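PDB 5YYL: major royal jelly protein 1 from Apis mellifera, which is the most abundant protein of royal jelly, probably serves as food for developing larvae, and binds the sterol 24-methylenecholesterol. Local coordinates for residues Lys126-Lys131 / Ser186-Gln191; His172-Asn177 / Asp221-Leu226; Phe231-Lys236 / Pro269-Ser274; Thr262-Tyr267 / Tyr277-Gln282; Ile301-Ser306 / Leu336-Ile341. All coordinates share one frame; numbering follows the deposited sequence.

Contact 1 of 5, residues Lys126-Lys131 / Ser186-Gln191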
# COMPACT_ATOMS: atom_id res chain seq x y z
N LYS A 126 -25.71 -12.43 33.09
CA LYS A 126 -25.30 -11.16 32.49
C LYS A 126 -23.78 -11.06 32.37
O LYS A 126 -23.06 -11.70 33.12
CB LYS A 126 -25.82 -10.00 33.35
CG LYS A 126 -26.79 -9.06 32.66
CD LYS A 126 -28.14 -9.70 32.39
CE LYS A 126 -28.94 -8.90 31.36
NZ LYS A 126 -30.07 -9.71 30.81
N LEU A 127 -23.32 -10.24 31.43
CA LEU A 127 -21.90 -10.03 31.15
C LEU A 127 -21.56 -8.54 31.15
O LEU A 127 -22.42 -7.69 31.01
CB LEU A 127 -21.51 -10.63 29.81
CG LEU A 127 -21.83 -12.10 29.57
CD1 LEU A 127 -21.51 -12.47 28.12
CD2 LEU A 127 -21.08 -13.02 30.53
N ALA A 128 -20.28 -8.26 31.31
CA ALA A 128 -19.76 -6.90 31.28
C ALA A 128 -18.28 -6.93 30.96
O ALA A 128 -17.55 -7.77 31.50
CB ALA A 128 -19.99 -6.23 32.61
N ILE A 129 -17.84 -6.01 30.11
CA ILE A 129 -16.44 -5.89 29.75
C ILE A 129 -15.93 -4.51 30.17
O ILE A 129 -16.57 -3.49 29.90
CB ILE A 129 -16.23 -6.17 28.25
CG1 ILE A 129 -17.00 -7.45 27.86
CG2 ILE A 129 -14.75 -6.28 27.96
CD1 ILE A 129 -16.56 -8.15 26.57
N ASP A 130 -14.78 -4.49 30.84
CA ASP A 130 -14.24 -3.25 31.41
C ASP A 130 -13.08 -2.71 30.57
O ASP A 130 -12.67 -3.36 29.60
CB ASP A 130 -13.84 -3.46 32.89
CG ASP A 130 -12.59 -4.35 33.09
OD1 ASP A 130 -11.81 -4.60 32.15
OD2 ASP A 130 -12.39 -4.79 34.24
N LYS A 131 -12.56 -1.54 30.96
CA LYS A 131 -11.45 -0.89 30.24
C LYS A 131 -10.23 -1.79 30.06
O LYS A 131 -9.53 -1.69 29.06
CB LYS A 131 -11.02 0.41 30.95
N SER A 186 -30.32 -10.62 38.11
CA SER A 186 -30.75 -10.48 36.71
C SER A 186 -30.16 -9.29 35.92
O SER A 186 -30.65 -8.98 34.83
CB SER A 186 -32.26 -10.27 36.75
OG SER A 186 -32.58 -8.99 37.37
N SER A 187 -29.20 -8.57 36.49
CA SER A 187 -28.67 -7.34 35.89
C SER A 187 -27.31 -7.00 36.48
O SER A 187 -27.03 -7.30 37.64
CB SER A 187 -29.65 -6.17 36.09
OG SER A 187 -29.70 -5.33 34.94
N LEU A 188 -26.45 -6.40 35.66
CA LEU A 188 -25.04 -6.24 36.00
C LEU A 188 -24.49 -4.99 35.35
O LEU A 188 -24.84 -4.64 34.22
CB LEU A 188 -24.24 -7.46 35.54
CG LEU A 188 -22.72 -7.49 35.71
CD1 LEU A 188 -22.37 -7.61 37.19
CD2 LEU A 188 -22.15 -8.64 34.90
N ALA A 189 -23.62 -4.31 36.09
CA ALA A 189 -22.94 -3.12 35.58
C ALA A 189 -21.63 -2.99 36.33
O ALA A 189 -21.57 -3.28 37.52
CB ALA A 189 -23.79 -1.90 35.79
N VAL A 190 -20.59 -2.55 35.64
CA VAL A 190 -19.25 -2.52 36.20
C VAL A 190 -18.60 -1.15 35.99
O VAL A 190 -18.69 -0.59 34.91
CB VAL A 190 -18.40 -3.62 35.56
CG1 VAL A 190 -16.99 -3.63 36.15
CG2 VAL A 190 -19.08 -4.98 35.74
N GLN A 191 -17.95 -0.65 37.03
CA GLN A 191 -17.30 0.66 37.03
C GLN A 191 -15.80 0.48 37.30
O GLN A 191 -15.36 0.54 38.44
CB GLN A 191 -17.98 1.53 38.11
CG GLN A 191 -17.79 3.03 38.01
CD GLN A 191 -18.72 3.76 38.98
OE1 GLN A 191 -18.79 3.41 40.16
NE2 GLN A 191 -19.46 4.74 38.47
O HOH W 1 -24.00 -5.76 31.82
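Leu188, Val190, Lys126 and Ala128 turn their side chains into the gap between two strands that run nearly parallel, 9° apart, with axes 6.5 Å from each other. Strands 124-129 and 185-192 each begin a four-stranded antiparallel sheet, so this is where two neighbouring blades of the beta-propeller meet near its middle. With CG anti to its backbone N (chi1 176°), Leu188 sends CD2 across to the opposite backbone, where it lies 3.7 Å from Lys126 O. The small methyl of Ala128 fits between two branched neighbours: its CB is 4.0 Å from Leu188 CD2 and 3.5 Å from Val190 CG2. Lys126 works differently. Its CB meets Leu188 CB at 3.7 Å, then the chain bends at chi2 (70°), laying CD against Ser186 O and carrying NZ to Ser67 O. A long aliphatic stem suits this place, since its methylenes lie along Leu188 CB and the backbone of Ser186 and Ser187 while NZ reaches a carbonyl. Leu127 points the other way, yet its O receives a water proton at 2.6 Å, and the same water donates to Leu188 O at 2.8 Å. Two strands this far apart cannot pair as a sheet; the blades are therefore joined by aliphatic contacts, and one water donating to both carbonyls bridges the strands, Leu127 O having Lys358 NZ as a second donor.

Contact 2 of 5, residues His172-Asn177 / Asp221-Leu226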
# COMPACT_ATOMS: atom_id res chain seq x y z
N HIS A 172 -25.14 -15.61 50.66
CA HIS A 172 -26.58 -15.70 50.90
C HIS A 172 -27.13 -14.51 51.71
O HIS A 172 -28.26 -14.07 51.48
CB HIS A 172 -26.91 -17.01 51.61
CG HIS A 172 -28.34 -17.42 51.49
ND1 HIS A 172 -28.80 -18.24 50.49
CD2 HIS A 172 -29.41 -17.12 52.26
CE1 HIS A 172 -30.09 -18.44 50.64
NE2 HIS A 172 -30.49 -17.77 51.71
N ASP A 173 -26.32 -13.98 52.63
CA ASP A 173 -26.58 -12.70 53.32
C ASP A 173 -27.16 -11.61 52.40
O ASP A 173 -28.11 -10.94 52.77
CB ASP A 173 -25.29 -12.20 54.01
CG ASP A 173 -25.53 -11.06 55.01
N VAL A 174 -26.58 -11.45 51.20
CA VAL A 174 -27.00 -10.40 50.24
C VAL A 174 -27.59 -10.89 48.92
O VAL A 174 -28.18 -10.12 48.19
CB VAL A 174 -25.83 -9.47 49.88
CG1 VAL A 174 -25.29 -8.82 51.14
CG2 VAL A 174 -24.72 -10.21 49.14
N ALA A 175 -27.45 -12.18 48.60
CA ALA A 175 -28.01 -12.76 47.37
C ALA A 175 -29.54 -12.84 47.35
O ALA A 175 -30.14 -12.89 46.29
CB ALA A 175 -27.43 -14.15 47.15
N VAL A 176 -30.15 -12.89 48.53
CA VAL A 176 -31.60 -13.05 48.66
C VAL A 176 -32.13 -12.01 49.64
O VAL A 176 -31.38 -11.50 50.51
CB VAL A 176 -31.95 -14.48 49.16
CG1 VAL A 176 -31.80 -15.50 48.03
CG2 VAL A 176 -31.13 -14.90 50.36
N ASN A 177 -33.42 -11.71 49.54
CA ASN A 177 -34.12 -10.91 50.56
C ASN A 177 -34.16 -11.70 51.89
O ASN A 177 -34.50 -12.89 51.89
CB ASN A 177 -35.54 -10.59 50.11
CG ASN A 177 -36.29 -9.74 51.12
OD1 ASN A 177 -37.41 -10.06 51.50
ND2 ASN A 177 -35.65 -8.66 51.56
N ASP A 221 -13.37 -7.40 48.41
CA ASP A 221 -14.40 -8.42 48.18
C ASP A 221 -15.63 -8.27 49.10
O ASP A 221 -16.35 -9.25 49.32
CB ASP A 221 -13.81 -9.84 48.26
CG ASP A 221 -12.73 -10.07 47.25
OD1 ASP A 221 -12.29 -9.11 46.59
OD2 ASP A 221 -12.31 -11.23 47.10
N SER A 222 -15.91 -7.06 49.57
CA SER A 222 -17.08 -6.79 50.41
C SER A 222 -18.34 -6.68 49.55
O SER A 222 -18.27 -6.29 48.39
CB SER A 222 -16.88 -5.51 51.23
OG SER A 222 -16.59 -4.40 50.40
N PHE A 223 -19.48 -7.04 50.13
CA PHE A 223 -20.80 -6.89 49.49
C PHE A 223 -21.71 -6.10 50.42
O PHE A 223 -21.52 -6.08 51.62
CB PHE A 223 -21.42 -8.26 49.24
CG PHE A 223 -20.75 -9.08 48.19
CD1 PHE A 223 -21.26 -9.13 46.90
CD2 PHE A 223 -19.65 -9.85 48.49
CE1 PHE A 223 -20.67 -9.91 45.93
CE2 PHE A 223 -19.04 -10.64 47.53
CZ PHE A 223 -19.56 -10.68 46.24
N HIS A 224 -22.71 -5.44 49.85
CA HIS A 224 -23.70 -4.67 50.60
C HIS A 224 -25.04 -4.65 49.86
O HIS A 224 -25.12 -4.12 48.75
CB HIS A 224 -23.21 -3.23 50.80
CG HIS A 224 -22.01 -3.12 51.69
ND1 HIS A 224 -22.11 -2.95 53.06
CD2 HIS A 224 -20.69 -3.21 51.42
CE1 HIS A 224 -20.90 -2.92 53.59
NE2 HIS A 224 -20.02 -3.09 52.62
N ARG A 225 -26.08 -5.23 50.46
CA ARG A 225 -27.42 -5.24 49.87
C ARG A 225 -28.20 -3.99 50.27
O ARG A 225 -28.31 -3.70 51.45
CB ARG A 225 -28.20 -6.49 50.27
CG ARG A 225 -29.63 -6.51 49.75
CD ARG A 225 -30.18 -7.93 49.71
NE ARG A 225 -31.47 -7.97 49.01
CZ ARG A 225 -31.78 -8.77 47.98
NH1 ARG A 225 -30.93 -9.70 47.50
NH2 ARG A 225 -32.99 -8.66 47.44
N LEU A 226 -28.73 -3.27 49.29
CA LEU A 226 -29.53 -2.07 49.52
C LEU A 226 -31.00 -2.38 49.22
O LEU A 226 -31.31 -3.36 48.54
CB LEU A 226 -29.04 -0.97 48.60
CG LEU A 226 -27.74 -0.23 48.97
CD1 LEU A 226 -26.70 -1.09 49.69
CD2 LEU A 226 -27.11 0.38 47.72
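A short helix, 172-175, lies in the connection between two propeller blades, following strand 163-169 of one and packing against the last strand, 225-226, of the next. The link is made chiefly by Arg225. Its CG is anti to the backbone N (chi1 177°) and the chain stays extended to NE, so the guanidinium arrives at the far end of the helix. There NH1 donates to Val174 O at 2.9 Å along a fairly straight path, with an N-H...O angle of 164°. The oxygen sits in the guanidinium plane, whereas the donor stands above the plane of the carbonyl. One guanidinium face is covered by the backbone that leaves the helix, with Val176 C 3.4 Å above the plane and Asn177 N beside it. Arginine suits this position because its flat head can bond at an edge and pack on a face at once. Nearer the strand, Val174 and the arginine stem lie alongside each other, head to tail. Two branches suit valine to this spot: Val174 CG1 lies 3.7 Å from Arg225 N, while CG2 meets Phe223 CB at 3.8 Å. The Phe223 ring itself turns off toward Tyr216. Asp207 forms a salt bridge to NH1, giving that nitrogen two acceptors; these help fix the rotation of the guanidinium, and the carboxylate, perhaps aided slightly by the helix end, would favour its charged form.

Contact 3 of 5, residues Phe231-Lys236 / Pro269-Ser274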
# COMPACT_ATOMS: atom_id res chain seq x y z
N PHE A 231 -36.87 0.11 44.12
CA PHE A 231 -36.53 -1.28 43.74
C PHE A 231 -37.73 -2.25 43.73
O PHE A 231 -37.57 -3.40 43.28
CB PHE A 231 -35.46 -1.88 44.68
CG PHE A 231 -34.19 -1.10 44.77
CD1 PHE A 231 -33.91 0.00 43.96
CD2 PHE A 231 -33.25 -1.51 45.69
CE1 PHE A 231 -32.72 0.70 44.11
CE2 PHE A 231 -32.06 -0.82 45.84
CZ PHE A 231 -31.79 0.28 45.05
N ASP A 232 -38.88 -1.83 44.23
CA ASP A 232 -40.03 -2.73 44.40
C ASP A 232 -40.88 -2.76 43.14
O ASP A 232 -40.94 -1.78 42.40
CB ASP A 232 -40.90 -2.32 45.59
CG ASP A 232 -40.21 -2.48 46.93
OD1 ASP A 232 -40.66 -1.80 47.89
OD2 ASP A 232 -39.25 -3.29 47.05
N TYR A 233 -41.56 -3.90 42.92
CA TYR A 233 -42.43 -4.07 41.77
C TYR A 233 -43.74 -3.32 42.00
O TYR A 233 -44.19 -3.19 43.14
CB TYR A 233 -42.68 -5.56 41.46
CG TYR A 233 -43.89 -6.21 42.12
CD1 TYR A 233 -45.12 -6.26 41.47
CD2 TYR A 233 -43.79 -6.82 43.37
CE1 TYR A 233 -46.22 -6.86 42.05
CE2 TYR A 233 -44.89 -7.44 43.96
CZ TYR A 233 -46.10 -7.45 43.29
OH TYR A 233 -47.22 -8.05 43.83
N ASP A 234 -44.34 -2.81 40.92
CA ASP A 234 -45.62 -2.13 40.99
C ASP A 234 -46.68 -3.07 40.42
O ASP A 234 -46.57 -3.47 39.26
CB ASP A 234 -45.55 -0.84 40.19
CG ASP A 234 -46.73 0.07 40.44
OD1 ASP A 234 -47.79 -0.41 40.92
OD2 ASP A 234 -46.61 1.28 40.14
N PRO A 235 -47.71 -3.43 41.22
CA PRO A 235 -48.78 -4.32 40.72
C PRO A 235 -49.57 -3.75 39.54
O PRO A 235 -50.05 -4.52 38.69
CB PRO A 235 -49.69 -4.51 41.94
CG PRO A 235 -48.84 -4.15 43.13
CD PRO A 235 -47.92 -3.08 42.64
N LYS A 236 -49.71 -2.43 39.52
CA LYS A 236 -50.34 -1.66 38.43
C LYS A 236 -49.83 -2.02 37.02
O LYS A 236 -50.63 -2.16 36.11
CB LYS A 236 -50.14 -0.16 38.70
CG LYS A 236 -51.21 0.79 38.19
CD LYS A 236 -50.98 2.19 38.78
CE LYS A 236 -51.33 2.28 40.27
N PRO A 269 -37.96 -0.94 38.18
CA PRO A 269 -38.56 -2.27 38.36
C PRO A 269 -39.21 -2.74 37.04
O PRO A 269 -39.68 -1.88 36.26
CB PRO A 269 -39.61 -2.06 39.46
CG PRO A 269 -39.42 -0.68 40.00
CD PRO A 269 -38.62 0.10 39.00
N VAL A 270 -39.18 -4.05 36.78
CA VAL A 270 -39.72 -4.64 35.55
C VAL A 270 -41.20 -4.31 35.41
O VAL A 270 -41.64 -3.84 34.36
CB VAL A 270 -39.53 -6.18 35.51
CG1 VAL A 270 -40.29 -6.83 34.35
CG2 VAL A 270 -38.05 -6.55 35.44
N ALA A 271 -41.95 -4.55 36.47
CA ALA A 271 -43.32 -4.10 36.52
C ALA A 271 -43.31 -2.65 37.01
O ALA A 271 -43.53 -2.36 38.18
CB ALA A 271 -44.13 -4.99 37.44
N SER A 272 -43.06 -1.74 36.08
CA SER A 272 -43.12 -0.30 36.37
C SER A 272 -43.06 0.42 35.05
O SER A 272 -42.63 -0.16 34.05
CB SER A 272 -41.97 0.17 37.26
OG SER A 272 -40.86 0.56 36.49
N THR A 273 -43.47 1.68 35.04
CA THR A 273 -43.33 2.52 33.84
C THR A 273 -42.45 3.73 34.14
O THR A 273 -42.54 4.76 33.48
CB THR A 273 -44.71 2.93 33.28
OG1 THR A 273 -45.37 3.81 34.19
CG2 THR A 273 -45.57 1.69 33.01
N SER A 274 -41.57 3.57 35.13
CA SER A 274 -40.75 4.64 35.66
C SER A 274 -39.30 4.48 35.20
O SER A 274 -38.90 3.38 34.76
CB SER A 274 -40.81 4.57 37.19
OG SER A 274 -42.16 4.57 37.66
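The two loops come together at Tyr233 and Ala271, whose CA atoms are 5.3 Å apart, and are tied by one backbone bond, Asp234 N to Ala271 O at 2.9 Å, which lies in the carbonyl plane. Residues 269-274 turn the chain between strands 264-269 and 275-279 of a propeller blade, while 231-236 belong to the connection leading out of the preceding blade. Ala271 is the centre of an inverse gamma turn, and its methyl faces the other loop: CB lies 3.4 Å from Asp234 O, 4.3 Å from Tyr233 CB and near the edge of the Tyr233 ring. A small residue suits a turn pressed this closely on a neighbour. Pro269 contributes CB and CG, which lie against Asp232 O, and its ring stiffens the start of the turn. Ser272 folds back so that OG donates to Pro269 O at 2.7 Å, on a lone pair. In the other loop, Asp234 has CG anti to its backbone N (chi1 -168°), letting OD1 accept from Lys236 N at 3.1 Å in an Asx turn. That donor approaches from 48° above the carboxylate plane. Nearby, Tyr233 N bonds Glu211 OE1, while Asp232 and Glu211 bring their carboxylates close. Each loop is held by its own short-range polar bonds, and a single backbone bond joins the two; the crowding of like charges could raise the proton affinity of either acid.

Contact 4 of 5, residues Thr262-Tyr267 / Tyr277-Gln282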
# COMPACT_ATOMS: atom_id res chain seq x y z
N THR A 262 -21.97 10.61 33.67
CA THR A 262 -22.56 11.14 34.91
C THR A 262 -22.41 10.25 36.14
O THR A 262 -22.69 10.71 37.26
CB THR A 262 -24.07 11.43 34.74
OG1 THR A 262 -24.80 10.21 34.68
CG2 THR A 262 -24.32 12.23 33.48
N ASN A 263 -22.02 8.99 35.96
CA ASN A 263 -21.97 7.99 37.05
C ASN A 263 -23.33 7.64 37.67
O ASN A 263 -23.39 7.04 38.74
CB ASN A 263 -20.96 8.41 38.14
CG ASN A 263 -19.57 8.64 37.59
OD1 ASN A 263 -18.75 7.75 37.64
ND2 ASN A 263 -19.32 9.83 37.04
N ASN A 264 -24.43 8.00 37.00
CA ASN A 264 -25.76 7.55 37.43
C ASN A 264 -25.98 6.12 36.98
O ASN A 264 -25.78 5.81 35.81
CB ASN A 264 -26.84 8.42 36.83
CG ASN A 264 -26.75 9.84 37.30
OD1 ASN A 264 -26.42 10.12 38.47
ND2 ASN A 264 -27.05 10.76 36.40
N LEU A 265 -26.35 5.25 37.91
CA LEU A 265 -26.80 3.90 37.59
C LEU A 265 -28.32 3.95 37.40
O LEU A 265 -29.08 3.96 38.38
CB LEU A 265 -26.43 2.94 38.72
CG LEU A 265 -26.93 1.51 38.62
CD1 LEU A 265 -26.31 0.84 37.40
CD2 LEU A 265 -26.60 0.77 39.90
N TYR A 266 -28.74 4.02 36.14
CA TYR A 266 -30.17 4.03 35.80
C TYR A 266 -30.74 2.63 35.95
O TYR A 266 -30.03 1.66 35.73
CB TYR A 266 -30.40 4.53 34.37
CG TYR A 266 -29.99 5.97 34.18
CD1 TYR A 266 -30.86 7.02 34.45
CD2 TYR A 266 -28.72 6.27 33.73
CE1 TYR A 266 -30.47 8.34 34.29
CE2 TYR A 266 -28.32 7.58 33.55
CZ TYR A 266 -29.19 8.61 33.83
OH TYR A 266 -28.77 9.90 33.65
N TYR A 267 -32.01 2.55 36.33
CA TYR A 267 -32.70 1.28 36.53
C TYR A 267 -34.21 1.51 36.58
O TYR A 267 -34.66 2.65 36.53
CB TYR A 267 -32.26 0.62 37.83
CG TYR A 267 -32.65 1.38 39.08
CD1 TYR A 267 -33.80 1.06 39.78
CD2 TYR A 267 -31.86 2.43 39.55
CE1 TYR A 267 -34.15 1.77 40.93
CE2 TYR A 267 -32.19 3.15 40.69
CZ TYR A 267 -33.33 2.81 41.37
OH TYR A 267 -33.67 3.51 42.51
N TYR A 277 -32.90 6.43 39.04
CA TYR A 277 -31.45 6.27 39.08
C TYR A 277 -30.85 6.61 40.44
O TYR A 277 -31.45 7.32 41.23
CB TYR A 277 -30.76 7.08 37.98
CG TYR A 277 -30.82 8.59 38.09
CD1 TYR A 277 -29.75 9.31 38.61
CD2 TYR A 277 -31.92 9.31 37.62
CE1 TYR A 277 -29.78 10.70 38.68
CE2 TYR A 277 -31.96 10.70 37.69
CZ TYR A 277 -30.88 11.38 38.23
OH TYR A 277 -30.89 12.76 38.31
N VAL A 278 -29.64 6.09 40.67
CA VAL A 278 -28.85 6.40 41.86
C VAL A 278 -27.47 6.85 41.40
O VAL A 278 -26.86 6.18 40.58
CB VAL A 278 -28.75 5.19 42.80
CG1 VAL A 278 -28.00 4.01 42.19
CG2 VAL A 278 -28.08 5.56 44.11
N ASN A 279 -26.98 7.99 41.90
CA ASN A 279 -25.59 8.36 41.64
C ASN A 279 -24.68 7.45 42.47
O ASN A 279 -24.97 7.15 43.63
CB ASN A 279 -25.30 9.82 41.94
CG ASN A 279 -23.92 10.25 41.43
OD1 ASN A 279 -22.88 9.82 41.93
ND2 ASN A 279 -23.92 11.09 40.40
N THR A 280 -23.59 7.02 41.85
CA THR A 280 -22.67 6.06 42.44
C THR A 280 -21.48 6.69 43.19
O THR A 280 -20.77 5.97 43.89
CB THR A 280 -22.13 5.07 41.39
OG1 THR A 280 -21.50 5.81 40.33
CG2 THR A 280 -23.24 4.24 40.81
N GLU A 281 -21.27 8.00 43.07
CA GLU A 281 -20.30 8.69 43.95
C GLU A 281 -20.63 8.49 45.44
O GLU A 281 -19.73 8.42 46.28
CB GLU A 281 -20.19 10.19 43.61
CG GLU A 281 -19.66 10.48 42.21
N GLN A 282 -21.92 8.37 45.74
CA GLN A 282 -22.42 7.94 47.06
C GLN A 282 -21.77 6.66 47.61
O GLN A 282 -21.49 6.55 48.82
CB GLN A 282 -23.94 7.68 46.99
CG GLN A 282 -24.81 8.89 46.68
CD GLN A 282 -26.28 8.56 46.79
OE1 GLN A 282 -26.76 8.20 47.88
NE2 GLN A 282 -27.02 8.68 45.69
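Tyr277 leaves its strand with CG in the crowded position between backbone N and carbonyl carbon (chi1 67°). Its CB rests 3.5 Å from Tyr266 CD1, and CG and CD2 continue along the same ring, each meeting Tyr266 CE1. On the other flank CD1 and CE1 run beside the Asn264 amide, with CD1 3.3 Å from Asn264 CG. Farther out CE2 comes near Leu336 CD2, and the ring runs on toward Glu296. Tyr266 and Tyr277 run alongside each other in the same direction, their ring planes an oblique 44° apart; Tyr266 carries its OH on to Glu332. The strands form a beta hairpin inside one blade of the propeller. Leu265 and Val278 are a hydrogen-bonded pair, with Leu265 N to Val278 O at 2.9 Å and Val278 N to Leu265 O at 3.2 Å. Their aliphatic side chains occupy the face opposite Asn264, Tyr266, Tyr277 and Asn279, where Leu265 CB packs on Val278 CG1. Asn264 and Asn279 make a non-hydrogen-bonded pair whose amides, nearly perpendicular, share a weak bond from Asn279 ND2 to Asn264 OD1. The other end of the Asn279 amide caps the following helix, OD1 accepting from Glu281 N at 2.7 Å; asparagine suits because it offers both donor and acceptor. Where the strands part, Asn263 O is gripped twice by Thr280, by OG1 at 2.8 Å on a lone pair and by N at 3.1 Å.

Contact 5 of 5, residues Ile301-Ser306 / Leu336-Ile341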
# COMPACT_ATOMS: atom_id res chain seq x y z
N ILE A 301 -43.11 7.90 34.08
CA ILE A 301 -42.69 8.77 32.98
C ILE A 301 -42.89 8.14 31.60
O ILE A 301 -42.99 8.86 30.63
CB ILE A 301 -41.23 9.24 33.12
CG1 ILE A 301 -40.93 10.34 32.08
CG2 ILE A 301 -40.23 8.09 33.01
CD1 ILE A 301 -39.68 11.15 32.35
N LEU A 302 -42.90 6.81 31.50
CA LEU A 302 -43.12 6.12 30.21
C LEU A 302 -44.55 5.60 30.15
O LEU A 302 -45.19 5.38 31.17
CB LEU A 302 -42.12 4.96 30.02
CG LEU A 302 -40.65 5.27 30.30
CD1 LEU A 302 -39.83 3.99 30.24
CD2 LEU A 302 -40.12 6.30 29.33
N ASP A 303 -45.05 5.40 28.94
CA ASP A 303 -46.40 4.85 28.73
C ASP A 303 -46.43 3.33 28.91
O ASP A 303 -47.50 2.78 29.19
CB ASP A 303 -46.91 5.22 27.34
CG ASP A 303 -47.14 6.71 27.18
OD1 ASP A 303 -47.89 7.31 27.99
OD2 ASP A 303 -46.57 7.30 26.24
N THR A 304 -45.29 2.66 28.72
CA THR A 304 -45.16 1.22 28.92
C THR A 304 -43.93 0.88 29.77
O THR A 304 -43.18 1.77 30.17
CB THR A 304 -45.12 0.49 27.55
OG1 THR A 304 -45.09 -0.93 27.76
CG2 THR A 304 -43.87 0.94 26.65
N GLN A 305 -43.74 -0.40 30.05
CA GLN A 305 -42.59 -0.87 30.82
C GLN A 305 -41.30 -0.79 30.00
O GLN A 305 -41.32 -0.99 28.81
CB GLN A 305 -42.82 -2.30 31.33
CG GLN A 305 -44.01 -2.46 32.28
CD GLN A 305 -45.25 -3.13 31.67
OE1 GLN A 305 -45.51 -3.04 30.47
NE2 GLN A 305 -46.03 -3.77 32.51
N SER A 306 -40.19 -0.48 30.65
CA SER A 306 -38.88 -0.51 30.01
C SER A 306 -38.22 -1.88 30.25
O SER A 306 -38.46 -2.51 31.29
CB SER A 306 -37.99 0.61 30.54
OG SER A 306 -37.66 0.41 31.92
N LEU A 336 -35.06 15.20 32.54
CA LEU A 336 -35.78 13.96 32.49
C LEU A 336 -37.27 14.22 32.49
O LEU A 336 -37.87 14.38 33.55
CB LEU A 336 -35.34 13.05 33.66
CG LEU A 336 -35.77 11.58 33.63
CD1 LEU A 336 -35.40 10.88 32.32
CD2 LEU A 336 -35.14 10.87 34.81
N GLU A 337 -37.85 14.28 31.29
CA GLU A 337 -39.30 14.40 31.15
C GLU A 337 -39.76 13.93 29.79
O GLU A 337 -38.95 13.82 28.88
CB GLU A 337 -39.77 15.85 31.40
CG GLU A 337 -38.86 16.95 30.89
CD GLU A 337 -39.29 18.35 31.35
OE1 GLU A 337 -39.99 18.49 32.38
OE2 GLU A 337 -38.90 19.33 30.67
N ARG A 338 -41.07 13.71 29.67
CA ARG A 338 -41.71 13.18 28.46
C ARG A 338 -41.28 13.82 27.15
O ARG A 338 -41.02 13.11 26.19
CB ARG A 338 -43.24 13.35 28.52
CG ARG A 338 -43.96 12.68 29.66
CD ARG A 338 -44.27 11.22 29.44
NE ARG A 338 -45.34 11.01 28.47
CZ ARG A 338 -46.15 9.95 28.45
NH1 ARG A 338 -46.09 8.98 29.38
NH2 ARG A 338 -47.08 9.88 27.49
N HIS A 339 -41.19 15.15 27.10
CA HIS A 339 -40.84 15.86 25.85
C HIS A 339 -39.36 15.68 25.40
O HIS A 339 -39.01 16.02 24.26
CB HIS A 339 -41.26 17.35 25.89
CG HIS A 339 -40.27 18.27 26.56
ND1 HIS A 339 -39.41 19.08 25.84
CD2 HIS A 339 -40.04 18.54 27.87
CE1 HIS A 339 -38.67 19.78 26.68
NE2 HIS A 339 -39.03 19.47 27.92
N ASN A 340 -38.53 15.14 26.28
CA ASN A 340 -37.16 14.73 25.93
C ASN A 340 -36.95 13.22 25.67
O ASN A 340 -35.84 12.81 25.31
CB ASN A 340 -36.21 15.22 27.04
CG ASN A 340 -36.19 16.71 27.16
OD1 ASN A 340 -36.45 17.43 26.19
ND2 ASN A 340 -35.90 17.20 28.36
N ILE A 341 -37.99 12.42 25.85
CA ILE A 341 -37.99 10.99 25.54
C ILE A 341 -38.53 10.78 24.13
O ILE A 341 -39.65 11.21 23.82
CB ILE A 341 -38.82 10.22 26.59
CG1 ILE A 341 -38.10 10.31 27.93
CG2 ILE A 341 -39.03 8.76 26.18
CD1 ILE A 341 -38.94 9.91 29.12
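The charged pairing is between Asp303 and Arg338, which cross at about a right angle with carboxylate and guanidinium planes 86° apart. Asp303 OD1 sits in the guanidinium plane and takes NH2 on its syn lone pair at 2.7 Å, while NH1 gives the same oxygen a weak bond at 2.8 Å. Both nitrogens converge on OD1, although Asp303 OD2 also lies 2.9 Å from Arg338 NH2; the perpendicular planes rule out a coplanar two-by-two pairing. Bends at chi2 (-83°) and chi3 (-73°) curl the arginine round, and NH1 also bonds Ile301 O weakly at 3.3 Å. Both loops feed the same propeller blade, 301-306 leading into its first strand, 306-311, and 336-341 into its last, 342-346. Further contacts are apolar. Ile301, with CG1 anti to its backbone N, pushes CD1 to within 3.5 Å of both Glu337 CA and Ile341 CD1, and the same methyl is 4.1 Å from Leu336 CG. Leu302 CD2 comes across Ile341 at a right angle, 3.8 Å from its CD1, and Phe319 touches both; branched aliphatic side chains suit this because their methyls can mesh. Asn340 N donates to Glu337 O in the 3-10 turn carrying Arg338.

Overall arrangement
The five contacts step round the propeller. Contacts 1 and 4, with centres 14 Å apart, touch through Gln191 NE2 and Thr280 OG1, 3.0 Å apart in a probable hydrogen bond that joins strand 185-192 of one blade to the hairpin of the next. Contacts 3 and 5 are equally close, and Leu302 N lies 2.9 Å from Thr273 O. Contact 3 also reaches contact 4, where Phe231 meets Tyr267, and contact 2, where Phe231 packs on Leu226 O. Contact 2 ends the blade that begins at 186-191, its centre 17 Å from that of contact 1, and is farthest from contact 5, at 31 Å. None includes the sterol-pocket residues Pro364, Val366, Ile373 and Ile430.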